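Local coordinates for protein putative fructosamine-3-kinase (Thermobifida fusca YX, PDB 3F7W) that is a putative fructosamine-3-kinase that probably transfers phosphate to sugar-modified amines, at residues L131-T136 with E147-P152; P262-V267 with T276-T281. One frame throughout, in Å; residues are numbered along the deposited sequence.

Contact 1 (L131-T136 with E147-P152)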
# COMPACT_ATOMS: atom_id res chain seq x y z
N LEU A 131 9.64 4.68 -5.99
CA LEU A 131 9.47 6.12 -6.16
C LEU A 131 9.29 6.80 -4.82
O LEU A 131 8.53 6.27 -3.98
CB LEU A 131 8.24 6.47 -7.03
CG LEU A 131 8.29 6.10 -8.50
CD1 LEU A 131 6.90 6.42 -9.16
CD2 LEU A 131 9.43 6.82 -9.16
N PRO A 132 9.91 7.96 -4.62
CA PRO A 132 9.58 8.75 -3.44
C PRO A 132 8.07 9.05 -3.35
O PRO A 132 7.39 9.24 -4.39
CB PRO A 132 10.37 10.04 -3.64
CG PRO A 132 11.55 9.60 -4.46
CD PRO A 132 10.92 8.65 -5.45
N MSE A 133 7.58 9.06 -2.12
CA MSE A 133 6.19 9.38 -1.82
C MSE A 133 6.23 10.36 -0.63
O MSE A 133 6.71 10.02 0.45
CB MSE A 133 5.36 8.13 -1.48
CG MSE A 133 3.88 8.48 -1.17
SE MSE A 133 2.81 6.95 -0.69
CE MSE A 133 3.66 6.58 1.03
N ASP A 134 5.70 11.56 -0.85
CA ASP A 134 5.83 12.69 0.09
C ASP A 134 4.86 12.54 1.25
O ASP A 134 3.63 12.63 1.08
CB ASP A 134 5.59 14.02 -0.63
CG ASP A 134 5.86 15.24 0.26
OD1 ASP A 134 6.31 15.07 1.41
OD2 ASP A 134 5.63 16.36 -0.22
N ASN A 135 5.44 12.25 2.41
CA ASN A 135 4.70 12.00 3.62
C ASN A 135 4.59 13.21 4.53
O ASN A 135 4.10 13.08 5.65
CB ASN A 135 5.31 10.80 4.37
CG ASN A 135 4.78 9.47 3.87
OD1 ASN A 135 3.74 9.41 3.19
ND2 ASN A 135 5.45 8.41 4.22
N THR A 136 5.02 14.38 4.05
CA THR A 136 4.91 15.63 4.84
C THR A 136 3.54 15.71 5.47
O THR A 136 2.53 15.66 4.77
CB THR A 136 5.15 16.88 3.98
OG1 THR A 136 6.44 16.79 3.38
CG2 THR A 136 5.11 18.17 4.84
N GLU A 147 -1.27 17.84 -3.82
CA GLU A 147 0.13 18.28 -3.81
C GLU A 147 1.13 17.15 -3.56
O GLU A 147 2.26 17.19 -4.08
CB GLU A 147 0.32 19.35 -2.74
CG GLU A 147 -0.54 20.59 -2.94
CD GLU A 147 -0.56 21.50 -1.74
OE1 GLU A 147 0.42 21.52 -0.99
OE2 GLU A 147 -1.54 22.25 -1.55
N GLN A 148 0.70 16.15 -2.80
CA GLN A 148 1.57 15.03 -2.39
C GLN A 148 1.22 13.65 -2.99
O GLN A 148 2.06 12.74 -2.94
CB GLN A 148 1.62 14.95 -0.85
CG GLN A 148 2.26 16.22 -0.30
CD GLN A 148 2.27 16.35 1.22
OE1 GLN A 148 2.17 17.47 1.71
NE2 GLN A 148 2.43 15.22 1.97
N ARG A 149 0.01 13.49 -3.53
CA ARG A 149 -0.39 12.21 -4.12
C ARG A 149 -0.67 12.25 -5.63
O ARG A 149 -0.61 11.19 -6.28
CB ARG A 149 -1.57 11.61 -3.34
CG ARG A 149 -1.22 11.19 -1.87
CD ARG A 149 -0.27 10.01 -1.83
NE ARG A 149 0.18 9.64 -0.50
CZ ARG A 149 1.20 10.21 0.14
NH1 ARG A 149 1.88 11.22 -0.40
NH2 ARG A 149 1.55 9.77 1.34
N ILE A 150 -0.95 13.43 -6.18
CA ILE A 150 -1.29 13.56 -7.60
C ILE A 150 -0.20 14.30 -8.37
O ILE A 150 0.37 13.73 -9.31
CB ILE A 150 -2.66 14.26 -7.82
CG1 ILE A 150 -3.79 13.46 -7.17
CG2 ILE A 150 -2.94 14.44 -9.35
CD1 ILE A 150 -3.93 12.03 -7.70
N LEU A 151 0.07 15.55 -8.00
CA LEU A 151 0.91 16.41 -8.85
C LEU A 151 2.31 15.83 -9.11
O LEU A 151 2.79 15.86 -10.24
CB LEU A 151 0.98 17.84 -8.29
CG LEU A 151 -0.26 18.70 -8.52
CD1 LEU A 151 -0.23 20.07 -7.78
CD2 LEU A 151 -0.46 18.94 -10.02
N PRO A 152 2.99 15.33 -8.07
CA PRO A 152 4.34 14.82 -8.32
C PRO A 152 4.41 13.72 -9.41
O PRO A 152 5.31 13.76 -10.26
CB PRO A 152 4.81 14.34 -6.93
CG PRO A 152 3.99 15.10 -5.97
CD PRO A 152 2.64 15.25 -6.64
O HOH W 1 4.65 12.25 -3.58
O HOH W 2 5.06 16.54 -2.84
O HOH W 3 4.38 19.31 0.93
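Asp134 and Gln148 bring their CA atoms to 5.5 Å where the chain leaving strand 131-133 passes alongside helix 141-159, at a turn widened to pi type over 147-150. The strand is the second of a two-stranded antiparallel hairpin in the largely helical C-terminal lobe of this protein-kinase-like fold, and side chains of the helix grip the backbone that follows it. A glutamine suits the task because its amide nitrogen has two N-H groups. Gln148 NE2 makes a nearly straight bond (172°) to Thr136 O at 2.8 Å, lying in the carbonyl plane on a lone pair. The same NE2 reaches Asp134 O at 3.0 Å, from above that carbonyl's plane. Arg149 NH1 meets Asp134 O from the opposite face at 2.7 Å, so one carbonyl holds two donors. The arginine is long enough to continue to the next residue, its NH2 bonding Asn135 OD1 at 2.9 Å, while NH1 also turns back to Gln148 O. Its chain bends at chi2 (-68°), which sets CD, and the guanidinium beyond comes to lie beside the loop. Over the centre of one guanidinium face lies CG of selenomethionine Met133, 3.4 Å above the plane, with SE close to NH2 and CZ. Asp134 folds the loop upon itself: OD1 accepts from Thr136 N, an Asx turn, and from Thr136 OG1 on its syn lone pair. Its carboxylate stacks on the Gln148 amide, the planes 20° apart. Between the two backbones, one water accepts from Asp134 N at 3.0 Å and donates to Gln148 O at 2.7 Å.

Contact 2 (P262-V267 with T276-T281)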
# COMPACT_ATOMS: atom_id res chain seq x y z
N PRO A 262 -2.98 5.92 -7.49
CA PRO A 262 -2.33 4.68 -7.95
C PRO A 262 -2.18 4.61 -9.43
O PRO A 262 -1.17 4.08 -9.90
CB PRO A 262 -3.27 3.57 -7.45
CG PRO A 262 -4.54 4.23 -7.12
CD PRO A 262 -4.17 5.63 -6.68
N LEU A 263 -3.15 5.13 -10.19
CA LEU A 263 -3.03 5.07 -11.64
C LEU A 263 -1.86 5.90 -12.20
O LEU A 263 -1.17 5.47 -13.16
CB LEU A 263 -4.36 5.42 -12.35
CG LEU A 263 -5.39 4.28 -12.25
CD1 LEU A 263 -6.79 4.80 -12.65
CD2 LEU A 263 -4.97 3.00 -13.08
N LEU A 264 -1.65 7.08 -11.63
CA LEU A 264 -0.49 7.90 -11.99
C LEU A 264 0.84 7.24 -11.62
O LEU A 264 1.81 7.32 -12.39
CB LEU A 264 -0.60 9.28 -11.36
CG LEU A 264 -1.65 10.18 -12.02
CD1 LEU A 264 -1.98 11.34 -11.07
CD2 LEU A 264 -1.17 10.71 -13.40
N VAL A 265 0.89 6.59 -10.47
CA VAL A 265 2.07 5.82 -10.10
C VAL A 265 2.32 4.71 -11.12
O VAL A 265 3.46 4.49 -11.52
CB VAL A 265 1.95 5.26 -8.66
CG1 VAL A 265 3.13 4.29 -8.34
CG2 VAL A 265 1.94 6.43 -7.68
N HIS A 266 1.27 4.03 -11.56
CA HIS A 266 1.44 2.92 -12.52
C HIS A 266 1.97 3.42 -13.86
O HIS A 266 2.86 2.80 -14.48
CB HIS A 266 0.14 2.13 -12.67
CG HIS A 266 -0.37 1.59 -11.38
ND1 HIS A 266 0.47 1.22 -10.34
CD2 HIS A 266 -1.63 1.38 -10.93
CE1 HIS A 266 -0.25 0.84 -9.31
NE2 HIS A 266 -1.53 0.90 -9.64
N VAL A 267 1.45 4.56 -14.31
CA VAL A 267 1.90 5.15 -15.56
C VAL A 267 3.37 5.53 -15.40
O VAL A 267 4.19 5.28 -16.29
CB VAL A 267 1.03 6.34 -15.99
CG1 VAL A 267 1.67 7.06 -17.22
CG2 VAL A 267 -0.35 5.85 -16.39
N THR A 276 -4.76 4.94 -20.83
CA THR A 276 -6.18 5.09 -21.14
C THR A 276 -7.05 4.92 -19.88
O THR A 276 -8.04 5.64 -19.69
CB THR A 276 -6.66 4.19 -22.31
OG1 THR A 276 -6.49 2.82 -21.94
CG2 THR A 276 -5.85 4.47 -23.56
N THR A 277 -6.66 4.02 -18.98
CA THR A 277 -7.43 3.84 -17.73
C THR A 277 -7.35 5.13 -16.89
O THR A 277 -8.35 5.59 -16.32
CB THR A 277 -6.91 2.67 -16.90
OG1 THR A 277 -6.93 1.48 -17.69
CG2 THR A 277 -7.79 2.47 -15.64
N LEU A 278 -6.16 5.70 -16.81
CA LEU A 278 -6.00 6.98 -16.12
C LEU A 278 -6.95 8.03 -16.71
O LEU A 278 -7.68 8.71 -15.98
CB LEU A 278 -4.54 7.46 -16.20
CG LEU A 278 -4.30 8.85 -15.62
CD1 LEU A 278 -4.65 8.92 -14.14
CD2 LEU A 278 -2.89 9.30 -15.89
N VAL A 279 -6.94 8.17 -18.04
CA VAL A 279 -7.77 9.17 -18.69
C VAL A 279 -9.25 8.92 -18.41
O VAL A 279 -9.98 9.83 -18.04
CB VAL A 279 -7.52 9.25 -20.22
CG1 VAL A 279 -8.56 10.18 -20.91
CG2 VAL A 279 -6.09 9.72 -20.48
N ASP A 280 -9.66 7.67 -18.57
CA ASP A 280 -11.06 7.30 -18.38
C ASP A 280 -11.51 7.58 -16.94
O ASP A 280 -12.63 8.02 -16.70
CB ASP A 280 -11.26 5.82 -18.69
CG ASP A 280 -11.13 5.49 -20.19
OD1 ASP A 280 -11.09 6.42 -21.02
OD2 ASP A 280 -11.06 4.29 -20.51
N THR A 281 -10.61 7.30 -16.00
CA THR A 281 -10.91 7.46 -14.56
C THR A 281 -11.01 8.96 -14.17
O THR A 281 -11.87 9.35 -13.37
CB THR A 281 -9.87 6.67 -13.70
OG1 THR A 281 -9.87 5.30 -14.10
CG2 THR A 281 -10.17 6.75 -12.20
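Leu263 and Leu264 meet Leu278 through aliphatic carbons, with no flat side chain between the helices; the nearby ring, His266, belongs to another side of helix 251-270. Over one face of that ring, offset toward the rim, sits Pro262 C, and the ring of Phe229 meets it with the planes at about 65°. Across the contact itself, Leu278 and Leu263 carry most of the packing. Leu278 CG stands anti to the backbone N (chi1 175°), and from there CD1 reaches Leu263 CB at 3.9 Å. Its other methyl, CD2, presses on Leu264 CD2 at 3.3 Å, tighter than usual for two carbons, and Val267 CG2 lies farther off. The two elements form an antiparallel helical hairpin, 251-270 and 275-286 being joined by a short turn; their local axes approach to 9.5 Å at 156°. Branched aliphatic residues suit such a seam, since each leucine offers two methyls to different neighbours. Leu263 uses both: CD2 touches Thr277 CG2 at 3.8 Å, while CD1 comes against Thr281 OG1 at 3.4 Å. Threonine fits in this buried place because its hydroxyl is satisfied within its own helix, donating to Thr277 O at 2.7 Å. An alanine in place of Thr281 would probably leave Leu263 CD1 less firmly packed and Thr277 O without this second donor. Thr281 N takes the same carbonyl from the opposite face of its plane, at 2.9 Å.

How the contacts relate
Both contacts are mainly buried, yet their chemistry is nearly opposite. Contact 1 is polar: a loop whose backbone carbonyls at Asp134 and Thr136 are bonded by amide and guanidinium groups of a helix, with bridging waters and the exposed Thr136 at its border. Contact 2 joins two helices whose own backbone bonds are made internally, leaving mostly aliphatic groups to meet across the seam. They hold different elements but share a neighbour surface, since helix 141-159 packs on helix 251-270: Ile150 CG2 of contact 1 lies 3.7 Å from Leu264 CD1 of contact 2. The centres stand about 16 Å apart. Helix 141-159 turns Gln148 and Arg149 to the loop and Ile150 to helix 251-270.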